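PDB 1NPE: nidogen from Mus musculus, which probably links laminin to other basement membrane components, its six-bladed YWTD propeller domain being the laminin-binding part. Local coordinates for residues H3-Q8 and T257-Q262; K28-I33 and A63-G68; K36-L41 and V50-I55. All blocks are in the same frame, centred on the assembly; numbering follows the deposited sequence.

Interaction 1: residues H3-Q8 and T257-Q262; sequences HLLFAQ and TIALSQ
The carbonyl of His3 takes the shortest hydrogen bond here, from Ala259 N at 2.7 Å to His3 O. The CA-H of Ile258 makes a bent contact with the same oxygen, CA lying 3.5 Å from His3 O. The contact closes the beta-propeller: the C-terminal strand 256-259 pairs antiparallel with the N-terminal strand 2-8, so one blade holds both ends of the chain. His3 and Ala259 form one hydrogen-bonded pair, completed by His3 N to Ala259 O at 3.0 Å. Leu5 and Thr257 form the next, joined by Leu5 N to Thr257 O and Thr257 N to Leu5 O, both 2.9 Å. Leu4 and Ile258 lie between them as a non-hydrogen-bonded pair.

His3, Leu5, Thr257 and Ala259 share one face, and from it Thr257 and Ala259 reach strand 36-44. Leu5 and Thr257 run alongside each other there, with Leu5 CB 3.9 Å from Thr257 CG2. Leu5 CG is anti to the carbonyl carbon (chi1 -67°), and the tip reaches on, placing CD1 3.8 Å from Ala259 CB. Leu4 and Ile258 occupy the other face, where Ile258 also packs on Thr215 and Tyr217. Leu4 crosses Ile258 obliquely, its CD2 3.5 Å from Ile258 CG1.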
loop_
_atom_site.group_PDB
_atom_site.type_symbol
_atom_site.label_atom_id
_atom_site.label_comp_id
_atom_site.label_asym_id
_atom_site.label_seq_id
_atom_site.Cartn_x
_atom_site.Cartn_y
_atom_site.Cartn_z
ATOM N N HIS A 3 20.823 -0.268 -12.194
ATOM C CA HIS A 3 20.729 -0.854 -10.866
ATOM C C HIS A 3 19.299 -1.174 -10.482
ATOM O O HIS A 3 18.349 -0.636 -11.054
ATOM C CB HIS A 3 21.325 0.103 -9.825
ATOM C CG HIS A 3 22.735 0.519 -10.118
ATOM N ND1 HIS A 3 23.048 1.475 -11.061
ATOM C CD2 HIS A 3 23.915 0.098 -9.604
ATOM C CE1 HIS A 3 24.360 1.624 -11.117
ATOM N NE2 HIS A 3 24.909 0.799 -10.242
ATOM N N LEU A 4 19.161 -2.091 -9.533
ATOM C CA LEU A 4 17.865 -2.484 -9.002
ATOM C C LEU A 4 17.755 -1.787 -7.656
ATOM O O LEU A 4 18.729 -1.731 -6.902
ATOM C CB LEU A 4 17.793 -3.992 -8.774
ATOM C CG LEU A 4 16.981 -4.851 -9.734
ATOM C CD1 LEU A 4 16.968 -6.278 -9.203
ATOM C CD2 LEU A 4 15.561 -4.322 -9.850
ATOM N N LEU A 5 16.571 -1.268 -7.360
ATOM C CA LEU A 5 16.333 -0.572 -6.107
ATOM C C LEU A 5 15.063 -1.093 -5.462
ATOM O O LEU A 5 14.037 -1.238 -6.134
ATOM C CB LEU A 5 16.183 0.931 -6.368
ATOM C CG LEU A 5 17.416 1.699 -6.847
ATOM C CD1 LEU A 5 17.006 2.887 -7.691
ATOM C CD2 LEU A 5 18.232 2.142 -5.655
ATOM N N PHE A 6 15.139 -1.422 -4.175
ATOM C CA PHE A 6 13.954 -1.885 -3.467
ATOM C C PHE A 6 13.825 -1.293 -2.068
ATOM O O PHE A 6 14.806 -0.858 -1.472
ATOM C CB PHE A 6 13.827 -3.415 -3.469
ATOM C CG PHE A 6 14.901 -4.135 -2.703
ATOM C CD1 PHE A 6 16.002 -4.676 -3.368
ATOM C CD2 PHE A 6 14.778 -4.336 -1.332
ATOM C CE1 PHE A 6 16.965 -5.417 -2.682
ATOM C CE2 PHE A 6 15.732 -5.076 -0.634
ATOM C CZ PHE A 6 16.831 -5.620 -1.315
ATOM N N ALA A 7 12.598 -1.259 -1.561
ATOM C CA ALA A 7 12.322 -0.686 -0.256
ATOM C C ALA A 7 12.132 -1.673 0.889
ATOM O O ALA A 7 11.636 -2.784 0.705
ATOM C CB ALA A 7 11.109 0.229 -0.349
ATOM N N GLN A 8 12.556 -1.234 2.071
ATOM C CA GLN A 8 12.429 -1.971 3.325
ATOM C C GLN A 8 12.153 -0.908 4.374
ATOM O O GLN A 8 12.273 0.291 4.093
ATOM C CB GLN A 8 13.716 -2.715 3.686
ATOM C CG GLN A 8 13.797 -4.127 3.141
ATOM C CD GLN A 8 15.092 -4.835 3.511
ATOM O OE1 GLN A 8 16.174 -4.260 3.417
ATOM N NE2 GLN A 8 14.985 -6.092 3.920
ATOM N N THR A 257 12.094 -0.775 -8.175
ATOM C CA THR A 257 12.215 -0.040 -9.419
ATOM C C THR A 257 13.611 -0.237 -10.004
ATOM O O THR A 257 14.531 -0.682 -9.312
ATOM C CB THR A 257 11.918 1.466 -9.199
ATOM O OG1 THR A 257 11.862 2.138 -10.460
ATOM C CG2 THR A 257 12.982 2.116 -8.320
ATOM N N ILE A 258 13.758 0.055 -11.290
ATOM C CA ILE A 258 15.046 -0.096 -11.948
ATOM C C ILE A 258 15.647 1.239 -12.358
ATOM O O ILE A 258 14.999 2.047 -13.021
ATOM C CB ILE A 258 14.943 -1.036 -13.166
ATOM C CG1 ILE A 258 14.666 -2.454 -12.679
ATOM C CG2 ILE A 258 16.234 -1.016 -13.980
ATOM C CD1 ILE A 258 14.660 -3.484 -13.759
ATOM N N ALA A 259 16.883 1.469 -11.930
ATOM C CA ALA A 259 17.599 2.695 -12.251
ATOM C C ALA A 259 18.332 2.524 -13.572
ATOM O O ALA A 259 19.403 1.926 -13.619
ATOM C CB ALA A 259 18.585 3.035 -11.144
ATOM N N LEU A 260 17.739 3.029 -14.645
ATOM C CA LEU A 260 18.339 2.935 -15.974
ATOM C C LEU A 260 19.430 3.981 -16.159
ATOM O O LEU A 260 19.347 5.077 -15.600
ATOM C CB LEU A 260 17.267 3.099 -17.053
ATOM C CG LEU A 260 16.223 1.984 -17.136
ATOM C CD1 LEU A 260 15.124 2.360 -18.108
ATOM C CD2 LEU A 260 16.890 0.677 -17.545
ATOM N N SER A 261 20.448 3.637 -16.948
ATOM C CA SER A 261 21.573 4.538 -17.217
ATOM C C SER A 261 21.189 5.668 -18.163
ATOM O O SER A 261 21.904 6.665 -18.274
ATOM C CB SER A 261 22.766 3.759 -17.786
ATOM O OG SER A 261 22.395 2.995 -18.922
ATOM N N GLN A 262 20.067 5.492 -18.851
ATOM C CA GLN A 262 19.544 6.484 -19.786
ATOM C C GLN A 262 18.073 6.153 -20.054
ATOM O O GLN A 262 17.636 5.027 -19.809
ATOM C CB GLN A 262 20.333 6.475 -21.101
ATOM C CG GLN A 262 20.204 5.188 -21.900
ATOM C CD GLN A 262 20.731 5.313 -23.322
ATOM O OE1 GLN A 262 21.134 6.397 -23.762
ATOM N NE2 GLN A 262 20.718 4.201 -24.055
#

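Interaction 2: residues K28-I33 and A63-G68; sequences KAFLHI and ASLHGG. With CD (cadmium ion), chain E.
Phe30 turns the edge of its ring to the backbone of Ser64 and Leu65. Its CZ lies 3.6 Å from Ser64 O, which sits in the ring plane. CE1 is likewise 3.6 Å from Leu65 O, also at the edge and near the plane. CG is anti to the backbone N (chi1 163°), and the far end of the ring, CE1 and CZ, comes nearest the 63-68 segment. Leu65 begins by pointing away, but its end comes back, and its CD1 meets Phe30 CE1 at 4.0 Å. Leu31 splits its two methyls. CD2 faces Ala63 CB at 4.1 Å, and CD1 faces Gly68 O at 4.0 Å.

No hydrogen bond joins the two segments. They belong to adjacent blades of the propeller: strand 28-33 is the edge strand of the blade that closes the ring, and strand 59-64 belongs to the next. At Phe30 and Leu31 the strand forms a classic beta bulge opposite Ile12, and both side chains reach the neighbouring blade. There Phe30 also packs on Val50. An alanine at Phe30 would probably open a gap between the blades and leave Leu65 CD1 and Val50 without their aromatic partner.

His32 takes no part in this packing. Its ND1 binds a cadmium ion at 2.5 Å, together with a water and an acidic side chain of a neighbouring chain. The same water lies near His32 N in a weak hydrogen bond.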
loop_
_atom_site.group_PDB
_atom_site.type_symbol
_atom_site.label_atom_id
_atom_site.label_comp_id
_atom_site.label_asym_id
_atom_site.label_seq_id
_atom_site.Cartn_x
_atom_site.Cartn_y
_atom_site.Cartn_z
ATOM N N LYS A 28 24.268 -3.024 -1.572
ATOM C CA LYS A 28 24.582 -2.095 -0.495
ATOM C C LYS A 28 23.420 -1.114 -0.359
ATOM O O LYS A 28 22.642 -0.920 -1.300
ATOM C CB LYS A 28 25.886 -1.338 -0.795
ATOM C CG LYS A 28 25.807 -0.403 -2.006
ATOM C CD LYS A 28 27.179 0.139 -2.418
ATOM C CE LYS A 28 27.054 1.076 -3.625
ATOM N NZ LYS A 28 28.379 1.489 -4.192
ATOM N N ALA A 29 23.304 -0.504 0.816
ATOM C CA ALA A 29 22.242 0.457 1.070
ATOM C C ALA A 29 22.407 1.716 0.233
ATOM O O ALA A 29 23.509 2.254 0.103
ATOM C CB ALA A 29 22.199 0.815 2.544
ATOM N N PHE A 30 21.311 2.143 -0.383
ATOM C CA PHE A 30 21.312 3.357 -1.183
ATOM C C PHE A 30 21.102 4.535 -0.241
ATOM O O PHE A 30 21.787 5.552 -0.326
ATOM C CB PHE A 30 20.171 3.326 -2.206
ATOM C CG PHE A 30 19.836 4.677 -2.788
ATOM C CD1 PHE A 30 20.816 5.450 -3.405
ATOM C CD2 PHE A 30 18.540 5.178 -2.714
ATOM C CE1 PHE A 30 20.510 6.698 -3.938
ATOM C CE2 PHE A 30 18.222 6.421 -3.243
ATOM C CZ PHE A 30 19.207 7.187 -3.857
ATOM N N LEU A 31 20.170 4.367 0.687
ATOM C CA LEU A 31 19.840 5.429 1.610
ATOM C C LEU A 31 19.217 4.874 2.874
ATOM O O LEU A 31 18.469 3.894 2.835
ATOM C CB LEU A 31 18.830 6.356 0.931
ATOM C CG LEU A 31 18.776 7.842 1.265
ATOM C CD1 LEU A 31 20.048 8.525 0.779
ATOM C CD2 LEU A 31 17.561 8.446 0.577
ATOM N N HIS A 32 19.553 5.495 3.997
ATOM C CA HIS A 32 18.992 5.118 5.282
ATOM C C HIS A 32 18.112 6.263 5.781
ATOM O O HIS A 32 18.581 7.397 5.939
ATOM C CB HIS A 32 20.093 4.859 6.317
ATOM C CG HIS A 32 20.621 3.461 6.307
ATOM N ND1 HIS A 32 21.912 3.157 5.936
ATOM C CD2 HIS A 32 20.042 2.288 6.653
ATOM C CE1 HIS A 32 22.109 1.857 6.056
ATOM N NE2 HIS A 32 20.989 1.306 6.490
ATOM N N ILE A 33 16.828 5.978 5.970
ATOM C CA ILE A 33 15.885 6.962 6.493
ATOM C C ILE A 33 15.193 6.192 7.617
ATOM O O ILE A 33 14.044 5.766 7.483
ATOM C CB ILE A 33 14.842 7.430 5.438
ATOM C CG1 ILE A 33 15.503 7.721 4.090
ATOM C CG2 ILE A 33 14.199 8.715 5.906
ATOM C CD1 ILE A 33 15.481 6.545 3.138
ATOM N N ALA A 63 15.782 11.825 -3.942
ATOM C CA ALA A 63 17.217 11.978 -3.743
ATOM C C ALA A 63 17.939 11.526 -5.002
ATOM O O ALA A 63 17.508 10.577 -5.659
ATOM C CB ALA A 63 17.670 11.141 -2.555
ATOM N N SER A 64 19.012 12.226 -5.359
ATOM C CA SER A 64 19.802 11.864 -6.534
ATOM C C SER A 64 20.431 10.496 -6.295
ATOM O O SER A 64 20.756 10.142 -5.155
ATOM C CB SER A 64 20.917 12.888 -6.779
ATOM O OG SER A 64 20.394 14.157 -7.126
ATOM N N LEU A 65 20.578 9.719 -7.363
ATOM C CA LEU A 65 21.175 8.392 -7.259
ATOM C C LEU A 65 22.645 8.518 -6.877
ATOM O O LEU A 65 23.165 7.716 -6.101
ATOM C CB LEU A 65 21.050 7.636 -8.586
ATOM C CG LEU A 65 21.521 6.174 -8.574
ATOM C CD1 LEU A 65 20.604 5.349 -7.682
ATOM C CD2 LEU A 65 21.548 5.609 -9.988
ATOM N N HIS A 66 23.294 9.549 -7.409
ATOM C CA HIS A 66 24.709 9.798 -7.155
ATOM C C HIS A 66 24.921 10.721 -5.954
ATOM O O HIS A 66 24.901 11.950 -6.087
ATOM C CB HIS A 66 25.365 10.396 -8.407
ATOM C CG HIS A 66 25.150 9.585 -9.650
ATOM N ND1 HIS A 66 25.578 8.278 -9.773
ATOM C CD2 HIS A 66 24.546 9.892 -10.822
ATOM C CE1 HIS A 66 25.246 7.819 -10.966
ATOM N NE2 HIS A 66 24.619 8.778 -11.624
ATOM N N GLY A 67 25.125 10.118 -4.784
ATOM C CA GLY A 67 25.343 10.879 -3.562
ATOM C C GLY A 67 24.047 11.350 -2.930
ATOM O O GLY A 67 23.548 10.722 -2.001
ATOM N N GLY A 68 23.549 12.485 -3.413
ATOM C CA GLY A 68 22.301 13.075 -2.952
ATOM C C GLY A 68 21.733 12.874 -1.553
ATOM O O GLY A 68 21.513 11.750 -1.088
HETATM CD CD CD E . 23.478 5.105 6.148
HETATM O O HOH W 1 22.188 7.266 5.145
#

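Interaction 3: residues K36-L41 and V50-I55; sequences KVIIGL and VYWTDI
Lys36 lays its aliphatic chain across the carboxylate of Asp54, the two side chains crossing at about a right angle. Lys36 CB starts 3.3 Å from Asp54 OD2. CG and CD each lie 3.6 Å from Asp54 OD1, and CE draws further off. A bend at chi4 (-66°) turns NZ, which makes a weak salt bridge to Asp54 OD1 at 3.5 Å. NZ has stronger partners in Glu57 and Ser59. Both carboxylate oxygens of Asp54 have several partners. OD2 accepts Val37 N at 3.1 Å, on its anti side and 28° out of the carboxylate plane, and also Ser56 N. OD1 takes Glu57 N and bonds to Ser59 OG.

Tyr51 to Asp54 spell the YWTD sequence of the class B repeat, on the second strand of a propeller blade. The hairpin carries a beta bulge, since the register shifts by one between the pairs Ile38-Asp54 and Leu41-Trp52. Thr53 spans the shift: its O accepts Ile39 N at 2.9 Å, and its OG1 accepts Gly40 N at 2.8 Å. OG1 also bonds to Pro81 O. On the face carrying Ile38 and Trp52, Ile38 CD1 sits over the five-membered ring of Trp52 in a CH-pi contact, 4.0 Å from its centroid.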
loop_
_atom_site.group_PDB
_atom_site.type_symbol
_atom_site.label_atom_id
_atom_site.label_comp_id
_atom_site.label_asym_id
_atom_site.label_seq_id
_atom_site.Cartn_x
_atom_site.Cartn_y
_atom_site.Cartn_z
ATOM N N LYS A 36 11.381 6.229 8.667
ATOM C CA LYS A 36 10.379 5.927 7.644
ATOM C C LYS A 36 10.124 4.485 7.209
ATOM O O LYS A 36 10.947 3.598 7.386
ATOM C CB LYS A 36 10.664 6.765 6.392
ATOM C CG LYS A 36 10.733 8.275 6.613
ATOM C CD LYS A 36 10.907 9.012 5.275
ATOM C CE LYS A 36 11.142 10.516 5.453
ATOM N NZ LYS A 36 9.959 11.236 6.019
ATOM N N VAL A 37 8.937 4.269 6.652
ATOM C CA VAL A 37 8.551 2.972 6.111
ATOM C C VAL A 37 8.320 3.274 4.629
ATOM O O VAL A 37 7.245 3.737 4.231
ATOM C CB VAL A 37 7.254 2.412 6.759
ATOM C CG1 VAL A 37 6.815 1.143 6.043
ATOM C CG2 VAL A 37 7.482 2.122 8.241
ATOM N N ILE A 38 9.378 3.103 3.841
ATOM C CA ILE A 38 9.342 3.361 2.410
ATOM C C ILE A 38 8.487 2.303 1.723
ATOM O O ILE A 38 8.707 1.107 1.907
ATOM C CB ILE A 38 10.765 3.326 1.807
ATOM C CG1 ILE A 38 11.725 4.175 2.647
ATOM C CG2 ILE A 38 10.740 3.848 0.376
ATOM C CD1 ILE A 38 11.520 5.674 2.515
ATOM N N ILE A 39 7.513 2.739 0.933
ATOM C CA ILE A 39 6.634 1.804 0.245
ATOM C C ILE A 39 6.808 1.834 -1.271
ATOM O O ILE A 39 7.247 0.848 -1.861
ATOM C CB ILE A 39 5.158 2.055 0.603
ATOM C CG1 ILE A 39 4.953 1.937 2.119
ATOM C CG2 ILE A 39 4.263 1.068 -0.134
ATOM C CD1 ILE A 39 5.129 0.524 2.667
ATOM N N GLY A 40 6.465 2.957 -1.899
ATOM C CA GLY A 40 6.593 3.062 -3.342
ATOM C C GLY A 40 7.915 3.641 -3.814
ATOM O O GLY A 40 8.503 4.479 -3.133
ATOM N N LEU A 41 8.390 3.185 -4.973
ATOM C CA LEU A 41 9.637 3.683 -5.546
ATOM C C LEU A 41 9.495 3.933 -7.041
ATOM O O LEU A 41 8.775 3.216 -7.733
ATOM C CB LEU A 41 10.782 2.690 -5.343
ATOM C CG LEU A 41 11.412 2.469 -3.965
ATOM C CD1 LEU A 41 12.480 1.396 -4.101
ATOM C CD2 LEU A 41 12.016 3.765 -3.410
ATOM N N VAL A 50 15.819 9.197 -7.625
ATOM C CA VAL A 50 14.951 8.186 -7.033
ATOM C C VAL A 50 13.814 8.860 -6.252
ATOM O O VAL A 50 14.058 9.759 -5.447
ATOM C CB VAL A 50 15.758 7.267 -6.068
ATOM C CG1 VAL A 50 14.849 6.213 -5.433
ATOM C CG2 VAL A 50 16.899 6.589 -6.818
ATOM N N TYR A 51 12.574 8.459 -6.533
ATOM C CA TYR A 51 11.404 8.989 -5.835
ATOM C C TYR A 51 10.790 7.885 -4.966
ATOM O O TYR A 51 10.867 6.696 -5.316
ATOM C CB TYR A 51 10.355 9.510 -6.826
ATOM C CG TYR A 51 10.719 10.817 -7.494
ATOM C CD1 TYR A 51 11.712 10.870 -8.469
ATOM C CD2 TYR A 51 10.066 12.002 -7.154
ATOM C CE1 TYR A 51 12.048 12.065 -9.085
ATOM C CE2 TYR A 51 10.395 13.209 -7.770
ATOM C CZ TYR A 51 11.388 13.229 -8.732
ATOM O OH TYR A 51 11.748 14.410 -9.331
ATOM N N TRP A 52 10.170 8.282 -3.850
ATOM C CA TRP A 52 9.552 7.323 -2.931
ATOM C C TRP A 52 8.368 7.869 -2.151
ATOM O O TRP A 52 8.165 9.079 -2.058
ATOM C CB TRP A 52 10.581 6.794 -1.916
ATOM C CG TRP A 52 11.073 7.835 -0.922
ATOM C CD1 TRP A 52 10.417 8.295 0.188
ATOM C CD2 TRP A 52 12.309 8.553 -0.978
ATOM N NE1 TRP A 52 11.165 9.259 0.819
ATOM C CE2 TRP A 52 12.330 9.438 0.125
ATOM C CE3 TRP A 52 13.403 8.537 -1.855
ATOM C CZ2 TRP A 52 13.400 10.299 0.373
ATOM C CZ3 TRP A 52 14.468 9.396 -1.609
ATOM C CH2 TRP A 52 14.456 10.266 -0.502
ATOM N N THR A 53 7.592 6.948 -1.591
ATOM C CA THR A 53 6.456 7.301 -0.756
ATOM C C THR A 53 6.724 6.682 0.609
ATOM O O THR A 53 7.281 5.585 0.712
ATOM C CB THR A 53 5.114 6.758 -1.298
ATOM O OG1 THR A 53 5.086 5.327 -1.199
ATOM C CG2 THR A 53 4.906 7.187 -2.740
ATOM N N ASP A 54 6.343 7.411 1.648
ATOM C CA ASP A 54 6.524 6.985 3.025
ATOM C C ASP A 54 5.170 7.033 3.730
ATOM O O ASP A 54 4.523 8.080 3.754
ATOM C CB ASP A 54 7.521 7.930 3.707
ATOM C CG ASP A 54 7.416 7.899 5.215
ATOM O OD1 ASP A 54 7.322 8.985 5.821
ATOM O OD2 ASP A 54 7.425 6.793 5.788
ATOM N N ILE A 55 4.736 5.900 4.274
ATOM C CA ILE A 55 3.451 5.823 4.975
ATOM C C ILE A 55 3.552 6.144 6.467
ATOM O O ILE A 55 2.541 6.162 7.169
ATOM C CB ILE A 55 2.821 4.428 4.863
ATOM C CG1 ILE A 55 3.818 3.372 5.352
ATOM C CG2 ILE A 55 2.347 4.176 3.447
ATOM C CD1 ILE A 55 3.204 2.024 5.601
#

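Interactions 1 and 2 meet on one blade of the propeller, where Leu5 CD2 packs on Phe30 CB at 4.1 Å. Interaction 3 lies in the next blade. Its Leu41 CD1 reaches back to Leu5 O at 3.7 Å, joining it to interaction 1. Interactions 2 and 3 share the sheet of that second blade: Ala63 O and Val50 N, 2.9 Å apart, probably hydrogen-bond. Leu31 CD2 also touches Trp52 CH2 at 3.8 Å. The centres of interactions 1 and 2 are about 11 Å apart, and those of 1 and 3, and of 2 and 3, about 13 Å. The His32 cadmium belongs to interaction 2 and bridges to a neighbouring chain, about 13 Å from the Leu5 side chain.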